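Local coordinates for protein serine protease pet (Escherichia coli, PDB 4OM9) that probably acts as a secreted autotransporter serine protease, an enterotoxin of enteroaggregative strains that is thought to cleave alpha-fodrin in host cells, at residues M3-A8 with T156-K161; D12-A17 with A524-T529; F394-V399 with A632-R637; G417-I422 with K442-D447; S696-S701 with S724-A729. One frame throughout, in Å; residues are numbered along the deposited sequence.

Contact 1 of 5, residues M3-A8 with T156-K161; sequences MDISKA and TFSGIK
Met3 bends at chi3 (-62°), which sets CE beside Phe157, a ring whose own CG lies anti to the carbonyl carbon and beside the backbone N (chi1 -59°). The ring belongs to a beta hairpin with a two-residue loop, strands 156-157 and 160-161 joined by a type I' turn from Phe157 to Ile160, within the chymotrypsin-like (clan PA) protease domain. The two side chains lie side by side and point the same way. Met3 CE comes to 3.4 Å from Phe157 CE1, and SD stands 4.7 Å from the ring centroid, an oblique Met-aromatic contact. Ile5 CG2 meets the same ring at its edge, 3.9 Å from Phe157 CD1.

Main-chain bonds fix the alignment. Met3 N gives its proton to Thr156 O at 2.9 Å, and Met3 O takes one from Ser158 N at 2.7 Å in a nearly straight bond (175°), so Met3 brackets Phe157 in the pattern of a parallel bridge. Asp4 OD1 accepts from Ser6 N, which makes an Asx turn, and also from Ser6 OG, both on the same face of the carboxylate, while OD2 forms a salt bridge with Lys236. Ile547 of helix 543-550 also touches Phe157. Where the hairpin turns, Ser158 OG accepts the proton of Ile5 N at 2.8 Å and packs 3.4 Å from Ile5 CG1.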
# COMPACT_ATOMS: atom_id res chain seq x y z
N MET A 3 15.35 -0.49 30.76
CA MET A 3 14.05 -0.11 30.22
C MET A 3 12.88 -0.47 31.15
O MET A 3 12.78 -1.59 31.65
CB MET A 3 13.82 -0.77 28.85
CG MET A 3 14.30 0.04 27.65
SD MET A 3 14.39 -0.95 26.12
CE MET A 3 15.60 -2.19 26.56
N ASP A 4 11.99 0.49 31.37
CA ASP A 4 10.82 0.25 32.20
C ASP A 4 9.58 -0.07 31.35
O ASP A 4 9.06 0.78 30.63
CB ASP A 4 10.56 1.46 33.09
CG ASP A 4 9.32 1.32 33.94
OD1 ASP A 4 8.77 0.20 34.07
OD2 ASP A 4 8.90 2.35 34.51
N ILE A 5 9.10 -1.31 31.46
CA ILE A 5 7.95 -1.74 30.67
C ILE A 5 6.68 -1.88 31.51
O ILE A 5 5.79 -2.66 31.17
CB ILE A 5 8.26 -3.07 29.95
CG1 ILE A 5 8.52 -4.20 30.94
CG2 ILE A 5 9.47 -2.89 29.04
CD1 ILE A 5 8.52 -5.60 30.32
N SER A 6 6.58 -1.09 32.58
CA SER A 6 5.38 -1.13 33.43
C SER A 6 4.23 -0.44 32.72
O SER A 6 3.08 -0.84 32.85
CB SER A 6 5.64 -0.47 34.80
OG SER A 6 5.98 0.91 34.68
N LYS A 7 4.56 0.59 31.96
CA LYS A 7 3.56 1.28 31.16
C LYS A 7 3.69 0.86 29.70
O LYS A 7 2.74 0.35 29.11
CB LYS A 7 3.72 2.80 31.27
CG LYS A 7 3.17 3.40 32.57
CD LYS A 7 4.17 3.27 33.70
CE LYS A 7 3.67 3.98 34.96
NZ LYS A 7 3.49 5.45 34.78
N ALA A 8 4.89 1.06 29.15
CA ALA A 8 5.13 0.85 27.73
C ALA A 8 5.43 -0.60 27.43
O ALA A 8 5.92 -1.33 28.27
CB ALA A 8 6.27 1.73 27.26
N THR A 156 17.86 -4.68 29.65
CA THR A 156 16.95 -5.13 30.69
C THR A 156 15.58 -4.53 30.48
O THR A 156 15.47 -3.36 30.10
CB THR A 156 17.45 -4.74 32.10
OG1 THR A 156 18.81 -5.16 32.27
CG2 THR A 156 16.60 -5.40 33.18
N PHE A 157 14.55 -5.34 30.72
CA PHE A 157 13.15 -4.92 30.63
C PHE A 157 12.48 -5.14 31.99
O PHE A 157 12.15 -6.27 32.32
CB PHE A 157 12.39 -5.71 29.55
CG PHE A 157 12.96 -5.58 28.17
CD1 PHE A 157 12.60 -4.52 27.35
CD2 PHE A 157 13.84 -6.54 27.67
CE1 PHE A 157 13.12 -4.41 26.05
CE2 PHE A 157 14.37 -6.43 26.38
CZ PHE A 157 14.02 -5.37 25.57
N SER A 158 12.28 -4.06 32.75
CA SER A 158 11.72 -4.12 34.11
C SER A 158 12.15 -5.36 34.87
O SER A 158 11.32 -6.20 35.22
CB SER A 158 10.19 -4.07 34.09
OG SER A 158 9.73 -2.77 33.78
N GLY A 159 13.45 -5.51 35.08
CA GLY A 159 13.93 -6.61 35.89
C GLY A 159 14.01 -7.94 35.17
O GLY A 159 14.33 -8.95 35.78
N ILE A 160 13.71 -7.95 33.88
CA ILE A 160 14.03 -9.11 33.06
C ILE A 160 15.42 -8.87 32.46
O ILE A 160 15.61 -7.93 31.68
CB ILE A 160 13.01 -9.36 31.95
CG1 ILE A 160 11.66 -9.78 32.54
CG2 ILE A 160 13.52 -10.43 31.00
CD1 ILE A 160 10.61 -10.09 31.48
N LYS A 161 16.38 -9.69 32.86
CA LYS A 161 17.75 -9.53 32.41
C LYS A 161 18.02 -10.44 31.21
O LYS A 161 18.02 -11.66 31.33
CB LYS A 161 18.73 -9.84 33.54
CG LYS A 161 18.28 -9.31 34.89
CD LYS A 161 19.26 -9.62 36.01
CE LYS A 161 20.35 -8.57 36.11
NZ LYS A 161 21.16 -8.70 37.35

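Contact 2 of 5, residues D12-A17 with A524-T529; sequences DYLDLA and AIFRTT
Helix 10-17, the first of the protease domain, meets here the loop that leaves strand 514-520 of the beta-helical stalk, so the contact is a junction between domain and stalk that closes over some five hundred residues. Leu14 and Asp15, neighbours on the helix, divide the work into an apolar and a polar half, and every touching residue is buried.

Asp15 provides the polar half. Its OD1 accepts the proton of Ala524 N at 2.9 Å, with the donor lying nearly along the carboxylate C-O axis and the bond almost straight (174° at the hydrogen). The second oxygen, OD2, is hydrogen-bonded to ND1 of His523, so a single carboxylate holds two successive residues of the loop and satisfies a main-chain N-H that would otherwise be costly to bury.

Leu14 provides the apolar half. Its CB rests 3.6 Å from Ala524 CB, bringing the helix and the loop close together. Farther out, chi2 of 34° puts the CD atoms off any staggered position, a mildly strained choice. The side chain crosses that of Phe526 at about a right angle. Behind it, Phe526 leans on Trp543 and Ile547 of helix 543-550, while Asn566 OD1 receives its backbone N-H. Leu14 CD2 approaches the ring obliquely, 3.4 Å from Phe526 CD1 and 3.7 Å from Phe526 CE1.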
# COMPACT_ATOMS: atom_id res chain seq x y z
N ASP A 12 8.22 -1.36 22.16
CA ASP A 12 8.08 0.06 21.86
C ASP A 12 9.42 0.82 21.86
O ASP A 12 9.65 1.66 20.99
CB ASP A 12 7.11 0.71 22.85
CG ASP A 12 5.68 0.26 22.64
OD1 ASP A 12 5.36 -0.16 21.51
OD2 ASP A 12 4.87 0.34 23.60
N TYR A 13 10.28 0.53 22.82
CA TYR A 13 11.59 1.15 22.86
C TYR A 13 12.41 0.78 21.63
O TYR A 13 13.17 1.59 21.11
CB TYR A 13 12.35 0.77 24.13
CG TYR A 13 11.75 1.28 25.41
CD1 TYR A 13 12.07 2.55 25.89
CD2 TYR A 13 10.87 0.50 26.16
CE1 TYR A 13 11.52 3.04 27.08
CE2 TYR A 13 10.31 0.97 27.34
CZ TYR A 13 10.65 2.24 27.80
OH TYR A 13 10.10 2.71 28.97
N LEU A 14 12.26 -0.46 21.19
CA LEU A 14 12.99 -1.01 20.04
C LEU A 14 12.47 -0.44 18.73
O LEU A 14 13.26 -0.08 17.86
CB LEU A 14 12.85 -2.52 20.03
CG LEU A 14 13.81 -3.38 20.84
CD1 LEU A 14 14.23 -2.73 22.10
CD2 LEU A 14 13.19 -4.72 21.14
N ASP A 15 11.15 -0.35 18.60
CA ASP A 15 10.52 0.21 17.41
C ASP A 15 11.04 1.63 17.16
O ASP A 15 11.32 2.01 16.02
CB ASP A 15 8.98 0.25 17.53
CG ASP A 15 8.30 -1.00 16.96
OD1 ASP A 15 8.96 -1.84 16.33
OD2 ASP A 15 7.05 -1.13 17.14
N LEU A 16 11.16 2.40 18.24
CA LEU A 16 11.59 3.79 18.13
C LEU A 16 13.04 3.88 17.67
O LEU A 16 13.37 4.70 16.82
CB LEU A 16 11.41 4.52 19.46
CG LEU A 16 11.89 5.97 19.56
CD1 LEU A 16 11.36 6.84 18.44
CD2 LEU A 16 11.50 6.56 20.91
N ALA A 17 13.90 3.04 18.24
CA ALA A 17 15.33 3.12 17.94
C ALA A 17 15.59 2.65 16.52
O ALA A 17 16.52 3.10 15.88
CB ALA A 17 16.16 2.30 18.93
N ALA A 524 10.23 -4.18 15.19
CA ALA A 524 11.44 -4.73 15.74
C ALA A 524 11.10 -6.03 16.45
O ALA A 524 9.96 -6.23 16.90
CB ALA A 524 12.09 -3.74 16.72
N ILE A 525 12.08 -6.90 16.56
CA ILE A 525 11.95 -8.07 17.41
C ILE A 525 13.06 -8.04 18.44
O ILE A 525 13.91 -7.16 18.41
CB ILE A 525 12.00 -9.37 16.60
CG1 ILE A 525 13.41 -9.58 16.03
CG2 ILE A 525 10.95 -9.35 15.48
CD1 ILE A 525 13.49 -10.76 15.08
N PHE A 526 13.06 -9.00 19.35
CA PHE A 526 14.05 -9.04 20.41
C PHE A 526 15.27 -9.85 19.99
O PHE A 526 16.38 -9.58 20.46
CB PHE A 526 13.44 -9.64 21.67
CG PHE A 526 12.12 -9.02 22.06
CD1 PHE A 526 12.06 -7.69 22.46
CD2 PHE A 526 10.96 -9.77 22.05
CE1 PHE A 526 10.86 -7.12 22.83
CE2 PHE A 526 9.77 -9.21 22.41
CZ PHE A 526 9.72 -7.88 22.80
N ARG A 527 15.06 -10.83 19.10
CA ARG A 527 16.12 -11.77 18.71
C ARG A 527 15.71 -12.54 17.45
O ARG A 527 14.61 -13.09 17.39
CB ARG A 527 16.41 -12.73 19.87
CG ARG A 527 17.58 -13.69 19.64
CD ARG A 527 17.75 -14.67 20.81
NE ARG A 527 16.63 -15.60 20.93
CZ ARG A 527 16.28 -16.23 22.06
NH1 ARG A 527 16.97 -16.02 23.18
NH2 ARG A 527 15.25 -17.06 22.07
N THR A 528 16.57 -12.59 16.43
CA THR A 528 16.13 -13.21 15.18
C THR A 528 16.54 -14.68 15.12
O THR A 528 15.84 -15.47 14.51
CB THR A 528 16.62 -12.44 13.90
OG1 THR A 528 17.18 -13.35 12.94
CG2 THR A 528 17.60 -11.38 14.20
N THR A 529 17.63 -15.07 15.78
CA THR A 529 17.92 -16.50 15.96
C THR A 529 17.02 -17.12 17.03
O THR A 529 16.74 -16.51 18.06
CB THR A 529 19.39 -16.78 16.33
OG1 THR A 529 19.73 -16.05 17.52
CG2 THR A 529 20.32 -16.37 15.20

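Contact 3 of 5, residues F394-V399 with A632-R637; sequences FNNIYV and AGFTFR
Phe634 reaches over segment 394-399 and lodges against the CB atoms of Asn396 and Tyr398, two residues apart along the segment, their CB atoms on the same side. Phe634 CG lies anti to the carbonyl carbon, beside the backbone N (chi1 -50°). Its CD1 lies 3.4 Å from Asn396 CB and its CE1 3.5 Å from Tyr398 CB, both carbons approaching the ring obliquely. The two residues turn their groups differently. Asn396 CG is anti to the carbonyl carbon (chi1 -63°), whereas Tyr398 CG is anti to the backbone N (chi1 164°).

With that torsion, Tyr398 brings its ring against Gly633, whose CA is 3.5 Å from Tyr398 CD2. Gly633 O meets the ring at its edge, 3.3 Å from the same CD2. The phenol's OH is committed farther away, to Glu113 OE2 and Ser87 N. One water bridges the two segments, donating to Asn396 OD1 at 2.7 Å and to Phe634 O at 3.0 Å.

Ile397 and Val399 point the other way, onto Ile422. Strand 397-399 runs between strands 379-381 and 422-424 in a parallel sheet of the beta-helix, and the short hairpin of strands 629-630 and 635-636 brings Phe634 against the side that carries Asn396 and Tyr398.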
# COMPACT_ATOMS: atom_id res chain seq x y z
N PHE A 394 28.93 -5.61 -13.01
CA PHE A 394 29.47 -6.11 -11.75
C PHE A 394 29.05 -7.55 -11.59
O PHE A 394 28.13 -7.99 -12.25
CB PHE A 394 29.00 -5.26 -10.57
CG PHE A 394 29.60 -3.88 -10.56
CD1 PHE A 394 30.84 -3.66 -9.97
CD2 PHE A 394 28.95 -2.83 -11.16
CE1 PHE A 394 31.42 -2.40 -9.96
CE2 PHE A 394 29.52 -1.56 -11.16
CZ PHE A 394 30.76 -1.35 -10.56
N ASN A 395 29.73 -8.29 -10.74
CA ASN A 395 29.31 -9.64 -10.47
C ASN A 395 28.01 -9.61 -9.60
O ASN A 395 27.01 -10.24 -9.94
CB ASN A 395 30.44 -10.43 -9.82
CG ASN A 395 31.65 -10.61 -10.77
OD1 ASN A 395 31.50 -10.59 -12.00
ND2 ASN A 395 32.84 -10.77 -10.21
N ASN A 396 28.05 -8.84 -8.51
CA ASN A 396 26.92 -8.61 -7.62
C ASN A 396 26.83 -7.15 -7.23
O ASN A 396 27.86 -6.52 -6.97
CB ASN A 396 27.04 -9.44 -6.34
CG ASN A 396 27.01 -10.92 -6.62
OD1 ASN A 396 25.96 -11.48 -6.88
ND2 ASN A 396 28.18 -11.56 -6.57
N ILE A 397 25.61 -6.61 -7.15
CA ILE A 397 25.39 -5.24 -6.71
C ILE A 397 24.57 -5.16 -5.42
O ILE A 397 23.53 -5.83 -5.28
CB ILE A 397 24.70 -4.43 -7.81
CG1 ILE A 397 25.58 -4.40 -9.06
CG2 ILE A 397 24.38 -3.02 -7.32
CD1 ILE A 397 24.90 -3.88 -10.29
N TYR A 398 25.03 -4.33 -4.48
CA TYR A 398 24.34 -4.09 -3.21
C TYR A 398 23.94 -2.63 -3.14
O TYR A 398 24.78 -1.74 -3.25
CB TYR A 398 25.25 -4.49 -2.05
CG TYR A 398 24.95 -4.03 -0.62
CD1 TYR A 398 25.47 -2.83 -0.14
CD2 TYR A 398 24.26 -4.86 0.28
CE1 TYR A 398 25.27 -2.44 1.17
CE2 TYR A 398 24.04 -4.47 1.61
CZ TYR A 398 24.56 -3.25 2.04
OH TYR A 398 24.40 -2.83 3.34
N VAL A 399 22.64 -2.40 -3.03
CA VAL A 399 22.07 -1.07 -3.03
C VAL A 399 21.54 -0.77 -1.63
O VAL A 399 20.66 -1.49 -1.13
CB VAL A 399 20.96 -0.94 -4.06
CG1 VAL A 399 20.51 0.51 -4.21
CG2 VAL A 399 21.44 -1.51 -5.39
N ALA A 632 27.49 -10.64 3.24
CA ALA A 632 28.17 -9.43 2.81
C ALA A 632 27.23 -8.52 2.05
O ALA A 632 27.66 -7.50 1.52
CB ALA A 632 29.35 -9.79 1.95
N GLY A 633 25.96 -8.91 1.95
CA GLY A 633 24.99 -8.10 1.22
C GLY A 633 24.66 -8.59 -0.19
O GLY A 633 24.21 -7.83 -1.04
N PHE A 634 24.89 -9.87 -0.42
CA PHE A 634 24.73 -10.46 -1.76
C PHE A 634 24.06 -11.79 -1.62
O PHE A 634 24.22 -12.67 -2.44
CB PHE A 634 26.09 -10.62 -2.43
CG PHE A 634 26.93 -9.38 -2.39
CD1 PHE A 634 26.58 -8.27 -3.13
CD2 PHE A 634 28.09 -9.33 -1.63
CE1 PHE A 634 27.35 -7.13 -3.11
CE2 PHE A 634 28.86 -8.20 -1.61
CZ PHE A 634 28.49 -7.10 -2.35
N THR A 635 23.36 -11.96 -0.51
CA THR A 635 22.57 -13.14 -0.28
C THR A 635 21.21 -12.67 0.25
O THR A 635 21.11 -11.64 0.92
CB THR A 635 23.29 -14.10 0.69
OG1 THR A 635 24.32 -14.79 -0.02
CG2 THR A 635 22.32 -15.13 1.25
N PHE A 636 20.17 -13.42 -0.08
CA PHE A 636 18.80 -13.02 0.20
C PHE A 636 18.06 -14.14 0.87
O PHE A 636 18.18 -15.30 0.46
CB PHE A 636 18.12 -12.61 -1.10
CG PHE A 636 16.66 -12.34 -0.98
CD1 PHE A 636 16.20 -11.07 -0.65
CD2 PHE A 636 15.74 -13.34 -1.24
CE1 PHE A 636 14.85 -10.82 -0.58
CE2 PHE A 636 14.38 -13.10 -1.16
CZ PHE A 636 13.93 -11.84 -0.84
N ARG A 637 17.29 -13.79 1.90
CA ARG A 637 16.50 -14.74 2.67
C ARG A 637 15.03 -14.31 2.61
O ARG A 637 14.72 -13.11 2.55
CB ARG A 637 17.01 -14.81 4.12
CG ARG A 637 16.27 -13.88 5.10
CD ARG A 637 17.13 -12.95 5.96
NE ARG A 637 17.56 -13.57 7.21
CZ ARG A 637 17.94 -12.89 8.30
NH1 ARG A 637 17.93 -11.57 8.33
NH2 ARG A 637 18.33 -13.56 9.38
O HOH W 1 25.57 -13.37 -5.00

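Contact 4 of 5, residues G417-I422 with K442-D447; sequences GDYAGI and KIAATD
Tyr419 and Lys442 lie side by side and point the same way, the lysine's methylene chain running alongside the phenol. Tyr419 CE1 touches Lys442 CB at 3.6 Å, and the bend at chi3 (-75°) sets CE 3.8 Å from Tyr419 OH. Lys442 O sits at the ring edge near its plane and also receives a CA-H...O contact from Tyr419 CA at 3.2 Å. Ala444 CB packs obliquely against the ring, 3.7 Å from Tyr419 CD1.

One direct backbone bond supports this pairing: Lys442 N donates to Asp418 O at 3.0 Å (160° at the hydrogen). Beside it, a water bridges the segments. It donates to Tyr419 O and, at 2.6 Å, to Ile422 O, and accepts from Ala444 N at 2.9 Å, so three backbone groups share one molecule.

The next shell sets these groups in place. A type I turn from Gly417 to Ala420 carries Asp418 and Tyr419 at its two central positions and leaves Asp418 CB over the centre of one face of the phenol. Ala444 is the centre of an inverse gamma turn. Lys442 also touches Tyr471, and the ring of Phe636 meets Tyr419 with their planes steeply inclined. All of this lies where strands 422-424 and 444-445, successive in a parallel sheet of the beta-helix, begin.

Asp418 OD2 and Lys442 NZ remain 5.0 Å apart, so their opposite charges probably attract without a salt bridge; the contact combines a backbone bond, a bridging water and the packing of Tyr419 on Ala444 and the lysine methylenes.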
# COMPACT_ATOMS: atom_id res chain seq x y z
N GLY A 417 22.21 -15.68 -11.79
CA GLY A 417 21.46 -16.23 -10.67
C GLY A 417 20.03 -15.75 -10.58
O GLY A 417 19.59 -14.86 -11.32
N ASP A 418 19.27 -16.33 -9.66
CA ASP A 418 17.87 -15.97 -9.49
C ASP A 418 17.60 -14.47 -9.31
O ASP A 418 16.55 -13.97 -9.73
CB ASP A 418 17.29 -16.74 -8.31
CG ASP A 418 17.39 -18.24 -8.50
OD1 ASP A 418 17.65 -18.68 -9.65
OD2 ASP A 418 17.21 -18.98 -7.52
N TYR A 419 18.53 -13.75 -8.70
CA TYR A 419 18.28 -12.35 -8.41
C TYR A 419 18.95 -11.37 -9.37
O TYR A 419 18.93 -10.18 -9.12
CB TYR A 419 18.69 -12.02 -6.96
CG TYR A 419 18.22 -13.05 -5.95
CD1 TYR A 419 16.89 -13.12 -5.55
CD2 TYR A 419 19.10 -13.99 -5.45
CE1 TYR A 419 16.46 -14.08 -4.64
CE2 TYR A 419 18.68 -14.95 -4.55
CZ TYR A 419 17.37 -15.00 -4.15
OH TYR A 419 16.98 -15.96 -3.24
N ALA A 420 19.51 -11.88 -10.47
CA ALA A 420 20.20 -11.03 -11.45
C ALA A 420 21.30 -10.22 -10.78
O ALA A 420 21.65 -9.11 -11.21
CB ALA A 420 19.22 -10.12 -12.17
N GLY A 421 21.83 -10.78 -9.69
CA GLY A 421 22.97 -10.21 -9.00
C GLY A 421 22.81 -8.80 -8.46
O GLY A 421 23.78 -8.05 -8.42
N ILE A 422 21.60 -8.43 -8.05
CA ILE A 422 21.40 -7.15 -7.39
C ILE A 422 20.51 -7.31 -6.14
O ILE A 422 19.57 -8.12 -6.08
CB ILE A 422 20.85 -6.09 -8.38
CG1 ILE A 422 20.76 -4.71 -7.71
CG2 ILE A 422 19.54 -6.54 -9.03
CD1 ILE A 422 20.69 -3.55 -8.67
N LYS A 442 13.59 -13.90 -9.05
CA LYS A 442 13.18 -13.19 -7.83
C LYS A 442 13.93 -11.86 -7.69
O LYS A 442 15.14 -11.80 -7.91
CB LYS A 442 13.44 -14.04 -6.58
CG LYS A 442 12.38 -15.09 -6.30
CD LYS A 442 12.64 -15.85 -5.00
CE LYS A 442 13.77 -16.86 -5.14
NZ LYS A 442 13.68 -17.92 -4.09
N ILE A 443 13.22 -10.78 -7.35
CA ILE A 443 13.92 -9.54 -6.99
C ILE A 443 14.28 -9.56 -5.52
O ILE A 443 13.39 -9.74 -4.67
CB ILE A 443 13.09 -8.29 -7.24
CG1 ILE A 443 12.61 -8.23 -8.68
CG2 ILE A 443 13.91 -7.05 -6.89
CD1 ILE A 443 11.19 -7.60 -8.81
N ALA A 444 15.55 -9.36 -5.20
CA ALA A 444 15.97 -9.38 -3.80
C ALA A 444 15.90 -7.99 -3.15
O ALA A 444 16.91 -7.28 -3.01
CB ALA A 444 17.37 -9.94 -3.69
N ALA A 445 14.68 -7.64 -2.71
CA ALA A 445 14.37 -6.34 -2.15
C ALA A 445 13.89 -6.55 -0.74
O ALA A 445 13.09 -7.46 -0.55
CB ALA A 445 13.31 -5.64 -2.98
N THR A 446 14.37 -5.78 0.24
CA THR A 446 13.88 -5.98 1.61
C THR A 446 12.67 -5.12 1.92
O THR A 446 11.87 -5.50 2.75
CB THR A 446 14.94 -5.68 2.72
OG1 THR A 446 15.31 -4.29 2.72
CG2 THR A 446 16.14 -6.46 2.45
N ASP A 447 12.53 -3.98 1.26
CA ASP A 447 11.45 -3.08 1.60
C ASP A 447 11.04 -2.15 0.46
O ASP A 447 11.68 -2.09 -0.57
CB ASP A 447 11.81 -2.24 2.85
CG ASP A 447 13.03 -1.33 2.63
OD1 ASP A 447 13.13 -0.71 1.55
OD2 ASP A 447 13.88 -1.21 3.55
O HOH W 2 17.44 -8.85 -7.35

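Contact 5 of 5, residues S696-S701 with S724-A729; sequences SLFTTS and SMFYAA
Phe726 O draws two groups from the neighbouring strand: Leu697 N donates to it at 3.0 Å, and Ser696 CA adds a CA-H...O contact at 3.2 Å. One residue earlier the serine side chain joins in. Its OG, anti to the carbonyl carbon at chi1 -79°, accepts the proton of Phe726 N at 3.0 Å (162°), extending the pairing beyond the end of strand 697-699. Further along, Leu697 O receives a weak bond from Ala728 N and a CA-H...O contact from Tyr727, and Thr699 N donates a weak hydrogen bond to Ala728 O.

Strands 697-699 and 725-729 run parallel, their axes 4.7 Å apart and inclined by 20°. On the face carrying Leu697 and Tyr727, Leu697 CB packs 3.7 Å from Tyr727 CD1, while the phenol's OH bonds to Thr712 O. Phe698, on the other face, crosses Phe726 obliquely, with its CE2 in the plane of the Phe726 ring, at the edge, 3.9 Å from Phe726 CD2.

Strands 676-679 and 747-755 continue the stack beyond this pair. Such in-register parallel strands from successive turns, with like-placed residues piled upon one another, are typical of the right-handed beta-helix of autotransporter passenger domains.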
# COMPACT_ATOMS: atom_id res chain seq x y z
N SER A 696 -21.80 -0.25 -18.07
CA SER A 696 -22.52 -1.42 -18.56
C SER A 696 -21.91 -2.77 -18.14
O SER A 696 -20.69 -2.95 -18.19
CB SER A 696 -22.60 -1.39 -20.09
OG SER A 696 -23.61 -0.52 -20.55
N LEU A 697 -22.76 -3.71 -17.75
CA LEU A 697 -22.30 -5.05 -17.44
C LEU A 697 -23.17 -6.12 -18.10
O LEU A 697 -24.33 -6.29 -17.74
CB LEU A 697 -22.27 -5.27 -15.93
CG LEU A 697 -21.84 -6.66 -15.47
CD1 LEU A 697 -20.86 -6.55 -14.31
CD2 LEU A 697 -23.05 -7.49 -15.06
N PHE A 698 -22.60 -6.82 -19.07
CA PHE A 698 -23.27 -7.91 -19.77
C PHE A 698 -22.68 -9.23 -19.35
O PHE A 698 -21.47 -9.34 -19.16
CB PHE A 698 -23.15 -7.76 -21.29
CG PHE A 698 -23.39 -6.37 -21.78
CD1 PHE A 698 -22.37 -5.43 -21.77
CD2 PHE A 698 -24.63 -6.01 -22.27
CE1 PHE A 698 -22.59 -4.15 -22.22
CE2 PHE A 698 -24.86 -4.73 -22.72
CZ PHE A 698 -23.84 -3.79 -22.70
N THR A 699 -23.52 -10.25 -19.20
CA THR A 699 -23.04 -11.55 -18.78
C THR A 699 -23.93 -12.67 -19.29
O THR A 699 -25.15 -12.65 -19.12
CB THR A 699 -22.95 -11.64 -17.26
OG1 THR A 699 -22.06 -10.61 -16.79
CG2 THR A 699 -22.39 -12.98 -16.84
N THR A 700 -23.31 -13.66 -19.92
CA THR A 700 -24.03 -14.82 -20.42
C THR A 700 -24.29 -15.79 -19.28
O THR A 700 -24.90 -16.84 -19.47
CB THR A 700 -23.24 -15.52 -21.53
OG1 THR A 700 -21.97 -15.95 -21.03
CG2 THR A 700 -23.03 -14.55 -22.70
N SER A 701 -23.84 -15.42 -18.10
CA SER A 701 -23.96 -16.23 -16.90
C SER A 701 -24.76 -15.47 -15.85
O SER A 701 -25.46 -14.51 -16.17
CB SER A 701 -22.57 -16.59 -16.37
OG SER A 701 -22.64 -17.45 -15.25
N SER A 724 -26.55 7.06 -19.82
CA SER A 724 -27.09 5.78 -19.34
C SER A 724 -26.32 4.57 -19.85
O SER A 724 -25.34 4.72 -20.58
CB SER A 724 -28.56 5.66 -19.75
OG SER A 724 -28.86 4.34 -20.15
N MET A 725 -26.75 3.37 -19.45
CA MET A 725 -26.16 2.12 -19.95
C MET A 725 -27.00 0.87 -19.58
O MET A 725 -28.07 0.99 -18.98
CB MET A 725 -24.72 1.97 -19.44
CG MET A 725 -24.43 2.59 -18.08
SD MET A 725 -24.91 1.53 -16.72
CE MET A 725 -26.64 1.97 -16.51
N PHE A 726 -26.52 -0.33 -19.93
CA PHE A 726 -27.31 -1.55 -19.73
C PHE A 726 -26.69 -2.57 -18.77
O PHE A 726 -25.48 -2.65 -18.62
CB PHE A 726 -27.55 -2.28 -21.06
CG PHE A 726 -27.74 -1.38 -22.24
CD1 PHE A 726 -28.68 -0.37 -22.23
CD2 PHE A 726 -26.97 -1.57 -23.39
CE1 PHE A 726 -28.84 0.44 -23.33
CE2 PHE A 726 -27.14 -0.76 -24.49
CZ PHE A 726 -28.07 0.25 -24.46
N TYR A 727 -27.54 -3.39 -18.17
CA TYR A 727 -27.08 -4.55 -17.41
C TYR A 727 -27.88 -5.78 -17.81
O TYR A 727 -29.04 -5.92 -17.44
CB TYR A 727 -27.21 -4.33 -15.91
CG TYR A 727 -26.52 -3.09 -15.40
CD1 TYR A 727 -25.16 -3.11 -15.11
CD2 TYR A 727 -27.22 -1.91 -15.21
CE1 TYR A 727 -24.52 -1.97 -14.65
CE2 TYR A 727 -26.61 -0.79 -14.74
CZ TYR A 727 -25.25 -0.82 -14.46
OH TYR A 727 -24.64 0.33 -14.00
N ALA A 728 -27.25 -6.69 -18.55
CA ALA A 728 -27.87 -7.96 -18.88
C ALA A 728 -27.19 -9.09 -18.11
O ALA A 728 -25.96 -9.14 -18.01
CB ALA A 728 -27.79 -8.23 -20.38
N ALA A 729 -28.01 -9.96 -17.53
CA ALA A 729 -27.52 -11.20 -16.95
C ALA A 729 -28.41 -12.35 -17.40
O ALA A 729 -29.47 -12.59 -16.83
CB ALA A 729 -27.48 -11.11 -15.44

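How the contacts relate
Contact 1 joins two parts of the protease region, and contact 2 joins its first helix to the loop after strand 514-520; they meet through Tyr13, whose OH probably bonds to Asp4 O (2.8 Å) and whose CB packs on Met3 SD. Contacts 3 and 4, with centres about 8 Å apart, share a sheet of the beta-helix. Ile397 N and Gly421 O lie 2.6 Å apart in a probable hydrogen bond, and Phe636 packs on Ala444. Contact 2 borders contact 3 at Thr528 and Arg637, a packing touch between the loop after strand 514-520 and the end of segment 632-637. Contact 5 stands apart, its centre about 62 Å from that of contact 1 and about 44 Å from that of contact 4, farther along the stalk.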